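Local coordinates for protein probable UbiX-like flavin prenyltransferase (Escherichia coli, PDB 1SBZ) that probably prenylates reduced FMN with dimethylallyl phosphate, making the prenyl-FMN cofactor used by a phenolic acid decarboxylase, at residues G12-R24 / D160-Q172. Residues are numbered along the deposited sequence; the frame is centred on the assembly and turned at random.
Sequences GAPLGVALLQALR and DIVHHVVARVLDQ
D171 OD2 takes two N-H groups from R168, near the C-terminal end of segment 160-172 and away from the V166–A18 packing with helix 13-24. The grip is side-on, through NE and NH2 of R168, and the NH2–OD2 separation is 3.2 Å. The oxygen lies almost in the guanidinium plane, and NH2 reaches its anti lone pair. R182 adds a second salt bridge to this oxygen, while R168 NH2 also pairs with E113 of a neighbouring subunit.

Across the contact itself no hydrogen bond forms; the axes of helix 13-24 and residues 160-170 approach to 9.4 Å at a crossing angle of -60°, and the packing rests on aliphatic contacts. V166 is a knob in the hole formed by L15, A18, L19 and A22. With its CG1 anti to the backbone N (chi1 166°), CG1 rests near L19 CA, while CG2 lies 3.7 Å from L15 O and also touches L19 N, against a backbone hydrogen bond of the other helix. The small A18 lets V162 come close, with A18 CB 3.5 Å from V162 CG1. On the flank, L15 CD2 meets V165 CG1 at 3.8 Å, the two side chains meeting at a slant. L19, its CG anti to the backbone N (chi1 175°), sends CD1 to within 3.7 Å of L170 CD1 and crosses V169 nearly at right angles. L170 CD1 then touches L23 CD1 at 3.8 Å.

L15, L19 and V169 also contact strand 80-86, placing both helices on one face of the parallel sheet of this Rossmann-like flavoprotein fold. Helix 13-24 begins just beyond the FMN-contacting T8–T11. The chemistry therefore divides: aliphatic shape matching joins the helices beside the cofactor site, whereas charge pairing links segment 160-172 to R182 and, through R168, to another subunit.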
loop_
_atom_site.group_PDB
_atom_site.type_symbol
_atom_site.label_atom_id
_atom_site.label_comp_id
_atom_site.label_asym_id
_atom_site.label_seq_id
_atom_site.Cartn_x
_atom_site.Cartn_y
_atom_site.Cartn_z
ATOM N N GLY D 12 13.645 -27.934 18.276
ATOM C CA GLY D 12 12.284 -28.306 18.617
ATOM C C GLY D 12 11.823 -29.582 17.949
ATOM O O GLY D 12 10.617 -29.793 17.771
ATOM N N ALA D 13 12.776 -30.447 17.590
ATOM C CA ALA D 13 12.439 -31.773 17.053
ATOM C C ALA D 13 11.569 -32.617 18.001
ATOM O O ALA D 13 10.719 -33.373 17.522
ATOM C CB ALA D 13 13.696 -32.538 16.641
ATOM N N PRO D 14 11.757 -32.507 19.324
ATOM C CA PRO D 14 10.875 -33.187 20.281
ATOM C C PRO D 14 9.390 -32.869 20.101
ATOM O O PRO D 14 8.553 -33.720 20.401
ATOM C CB PRO D 14 11.362 -32.664 21.636
ATOM C CG PRO D 14 12.788 -32.364 21.411
ATOM C CD PRO D 14 12.847 -31.798 20.025
ATOM N N LEU D 15 9.079 -31.661 19.621
ATOM C CA LEU D 15 7.703 -31.263 19.284
ATOM C C LEU D 15 7.144 -32.116 18.147
ATOM O O LEU D 15 5.997 -32.551 18.202
ATOM C CB LEU D 15 7.644 -29.782 18.884
ATOM C CG LEU D 15 8.072 -28.723 19.906
ATOM C CD1 LEU D 15 8.437 -27.417 19.217
ATOM C CD2 LEU D 15 6.974 -28.509 20.958
ATOM N N GLY D 16 7.959 -32.341 17.114
ATOM C CA GLY D 16 7.553 -33.155 15.966
ATOM C C GLY D 16 7.336 -34.609 16.334
ATOM O O GLY D 16 6.315 -35.208 15.974
ATOM N N VAL D 17 8.298 -35.180 17.052
ATOM C CA VAL D 17 8.214 -36.574 17.509
ATOM C C VAL D 17 6.981 -36.811 18.383
ATOM O O VAL D 17 6.275 -37.802 18.200
ATOM C CB VAL D 17 9.495 -37.014 18.262
ATOM C CG1 VAL D 17 9.400 -38.484 18.698
ATOM C CG2 VAL D 17 10.727 -36.793 17.394
ATOM N N ALA D 18 6.719 -35.889 19.313
ATOM C CA ALA D 18 5.575 -36.006 20.207
ATOM C C ALA D 18 4.239 -35.919 19.463
ATOM O O ALA D 18 3.305 -36.654 19.779
ATOM C CB ALA D 18 5.644 -34.965 21.303
ATOM N N LEU D 19 4.154 -35.020 18.484
ATOM C CA LEU D 19 2.948 -34.908 17.665
ATOM C C LEU D 19 2.723 -36.180 16.844
ATOM O O LEU D 19 1.586 -36.653 16.724
ATOM C CB LEU D 19 2.998 -33.663 16.771
ATOM C CG LEU D 19 1.866 -33.447 15.757
ATOM C CD1 LEU D 19 1.365 -32.014 15.812
ATOM C CD2 LEU D 19 2.338 -33.806 14.356
ATOM N N LEU D 20 3.809 -36.723 16.289
ATOM C CA LEU D 20 3.751 -37.977 15.540
ATOM C C LEU D 20 3.368 -39.157 16.423
ATOM O O LEU D 20 2.628 -40.041 15.987
ATOM C CB LEU D 20 5.082 -38.265 14.835
ATOM C CG LEU D 20 5.396 -37.538 13.530
ATOM C CD1 LEU D 20 6.845 -37.783 13.154
ATOM C CD2 LEU D 20 4.470 -37.982 12.408
ATOM N N GLN D 21 3.875 -39.172 17.656
ATOM C CA GLN D 21 3.495 -40.186 18.642
ATOM C C GLN D 21 1.999 -40.133 18.957
ATOM O O GLN D 21 1.323 -41.162 18.941
ATOM C CB GLN D 21 4.302 -40.014 19.930
ATOM C CG GLN D 21 5.717 -40.579 19.871
ATOM C CD GLN D 21 6.602 -40.080 21.000
ATOM O OE1 GLN D 21 6.267 -39.109 21.684
ATOM N NE2 GLN D 21 7.737 -40.738 21.192
ATOM N N ALA D 22 1.492 -38.933 19.243
ATOM C CA ALA D 22 0.073 -38.726 19.547
ATOM C C ALA D 22 -0.836 -39.108 18.374
ATOM O O ALA D 22 -1.933 -39.630 18.578
ATOM C CB ALA D 22 -0.180 -37.281 19.966
ATOM N N LEU D 23 -0.368 -38.841 17.156
ATOM C CA LEU D 23 -1.092 -39.212 15.941
ATOM C C LEU D 23 -1.157 -40.729 15.751
ATOM O O LEU D 23 -2.181 -41.260 15.303
ATOM C CB LEU D 23 -0.468 -38.536 14.714
ATOM C CG LEU D 23 -1.071 -37.252 14.124
ATOM C CD1 LEU D 23 -1.674 -36.317 15.157
ATOM C CD2 LEU D 23 -0.032 -36.513 13.296
ATOM N N ARG D 24 -0.068 -41.415 16.109
ATOM C CA ARG D 24 0.020 -42.880 16.031
ATOM C C ARG D 24 -1.044 -43.570 16.896
ATOM O O ARG D 24 -1.486 -44.674 16.585
ATOM C CB ARG D 24 1.424 -43.353 16.429
ATOM C CG ARG D 24 1.833 -44.735 15.903
ATOM C CD ARG D 24 1.617 -44.925 14.401
ATOM N NE ARG D 24 2.583 -45.843 13.789
ATOM C CZ ARG D 24 2.534 -46.253 12.520
ATOM N NH1 ARG D 24 1.562 -45.837 11.713
ATOM N NH2 ARG D 24 3.458 -47.086 12.055
ATOM N N ASP D 160 6.042 -31.647 29.824
ATOM C CA ASP D 160 4.820 -30.894 30.133
ATOM C C ASP D 160 4.540 -29.816 29.084
ATOM O O ASP D 160 3.412 -29.682 28.609
ATOM C CB ASP D 160 4.912 -30.220 31.507
ATOM C CG ASP D 160 4.716 -31.186 32.673
ATOM O OD1 ASP D 160 4.078 -32.241 32.497
ATOM O OD2 ASP D 160 5.156 -30.936 33.821
ATOM N N ILE D 161 5.577 -29.056 28.737
ATOM C CA ILE D 161 5.466 -27.977 27.761
ATOM C C ILE D 161 5.244 -28.521 26.345
ATOM O O ILE D 161 4.378 -28.030 25.621
ATOM C CB ILE D 161 6.702 -27.043 27.844
ATOM C CG1 ILE D 161 6.688 -26.284 29.176
ATOM C CG2 ILE D 161 6.742 -26.061 26.660
ATOM C CD1 ILE D 161 7.966 -25.539 29.470
ATOM N N VAL D 162 6.011 -29.544 25.969
ATOM C CA VAL D 162 5.883 -30.168 24.649
ATOM C C VAL D 162 4.455 -30.672 24.408
ATOM O O VAL D 162 3.865 -30.404 23.360
ATOM C CB VAL D 162 6.908 -31.315 24.455
ATOM C CG1 VAL D 162 6.606 -32.123 23.192
ATOM C CG2 VAL D 162 8.327 -30.765 24.401
ATOM N N HIS D 163 3.900 -31.378 25.390
ATOM C CA HIS D 163 2.581 -31.985 25.248
ATOM C C HIS D 163 1.453 -30.970 25.185
ATOM O O HIS D 163 0.440 -31.203 24.521
ATOM C CB HIS D 163 2.335 -33.031 26.338
ATOM C CG HIS D 163 3.099 -34.298 26.112
ATOM N ND1 HIS D 163 2.730 -35.227 25.162
ATOM C CD2 HIS D 163 4.233 -34.772 26.683
ATOM C CE1 HIS D 163 3.598 -36.225 25.168
ATOM N NE2 HIS D 163 4.521 -35.972 26.080
ATOM N N HIS D 164 1.634 -29.845 25.869
ATOM C CA HIS D 164 0.662 -28.773 25.812
ATOM C C HIS D 164 0.662 -28.124 24.431
ATOM O O HIS D 164 -0.396 -27.839 23.883
ATOM C CB HIS D 164 0.933 -27.732 26.895
ATOM C CG HIS D 164 -0.120 -26.673 26.974
ATOM N ND1 HIS D 164 -1.333 -26.877 27.596
ATOM C CD2 HIS D 164 -0.156 -25.412 26.482
ATOM C CE1 HIS D 164 -2.064 -25.779 27.498
ATOM N NE2 HIS D 164 -1.373 -24.875 26.828
ATOM N N VAL D 165 1.855 -27.889 23.884
ATOM C CA VAL D 165 2.000 -27.326 22.544
ATOM C C VAL D 165 1.343 -28.256 21.534
ATOM O O VAL D 165 0.525 -27.820 20.730
ATOM C CB VAL D 165 3.492 -27.076 22.169
ATOM C CG1 VAL D 165 3.635 -26.713 20.700
ATOM C CG2 VAL D 165 4.097 -25.980 23.049
ATOM N N VAL D 166 1.692 -29.540 21.601
ATOM C CA VAL D 166 1.140 -30.560 20.714
ATOM C C VAL D 166 -0.394 -30.583 20.756
ATOM O O VAL D 166 -1.038 -30.587 19.710
ATOM C CB VAL D 166 1.713 -31.967 21.027
ATOM C CG1 VAL D 166 0.884 -33.059 20.352
ATOM C CG2 VAL D 166 3.176 -32.062 20.600
ATOM N N ALA D 167 -0.966 -30.591 21.959
ATOM C CA ALA D 167 -2.427 -30.538 22.129
ATOM C C ALA D 167 -3.067 -29.330 21.436
ATOM O O ALA D 167 -4.111 -29.455 20.798
ATOM C CB ALA D 167 -2.799 -30.554 23.605
ATOM N N ARG D 168 -2.424 -28.173 21.564
ATOM C CA ARG D 168 -2.944 -26.924 21.012
ATOM C C ARG D 168 -2.769 -26.843 19.496
ATOM O O ARG D 168 -3.550 -26.174 18.815
ATOM C CB ARG D 168 -2.303 -25.719 21.709
ATOM C CG ARG D 168 -2.508 -25.680 23.239
ATOM C CD ARG D 168 -3.641 -24.762 23.748
ATOM N NE ARG D 168 -4.784 -24.777 22.842
ATOM C CZ ARG D 168 -5.292 -23.717 22.224
ATOM N NH1 ARG D 168 -4.811 -22.498 22.429
ATOM N NH2 ARG D 168 -6.317 -23.888 21.407
ATOM N N VAL D 169 -1.742 -27.523 18.978
ATOM C CA VAL D 169 -1.579 -27.707 17.535
ATOM C C VAL D 169 -2.700 -28.614 16.997
ATOM O O VAL D 169 -3.363 -28.265 16.018
ATOM C CB VAL D 169 -0.170 -28.261 17.162
ATOM C CG1 VAL D 169 -0.070 -28.548 15.664
ATOM C CG2 VAL D 169 0.923 -27.280 17.570
ATOM N N LEU D 170 -2.916 -29.754 17.658
ATOM C CA LEU D 170 -3.979 -30.708 17.297
ATOM C C LEU D 170 -5.387 -30.111 17.300
ATOM O O LEU D 170 -6.212 -30.481 16.462
ATOM C CB LEU D 170 -3.940 -31.925 18.222
ATOM C CG LEU D 170 -3.187 -33.192 17.799
ATOM C CD1 LEU D 170 -2.128 -32.939 16.734
ATOM C CD2 LEU D 170 -2.587 -33.865 19.028
ATOM N N ASP D 171 -5.654 -29.199 18.240
ATOM C CA ASP D 171 -6.912 -28.442 18.273
ATOM C C ASP D 171 -7.283 -27.865 16.905
ATOM O O ASP D 171 -8.463 -27.747 16.576
ATOM C CB ASP D 171 -6.835 -27.300 19.292
ATOM C CG ASP D 171 -7.093 -27.757 20.719
ATOM O OD1 ASP D 171 -7.515 -28.921 20.914
ATOM O OD2 ASP D 171 -6.911 -27.012 21.708
ATOM N N GLN D 172 -6.265 -27.521 16.117
ATOM C CA GLN D 172 -6.453 -26.967 14.774
ATOM C C GLN D 172 -7.163 -27.925 13.819
ATOM O O GLN D 172 -7.768 -27.495 12.834
ATOM C CB GLN D 172 -5.111 -26.527 14.184
ATOM C CG GLN D 172 -4.531 -25.294 14.841
ATOM C CD GLN D 172 -5.381 -24.067 14.594
ATOM O OE1 GLN D 172 -5.861 -23.849 13.473
ATOM N NE2 GLN D 172 -5.580 -23.262 15.635
#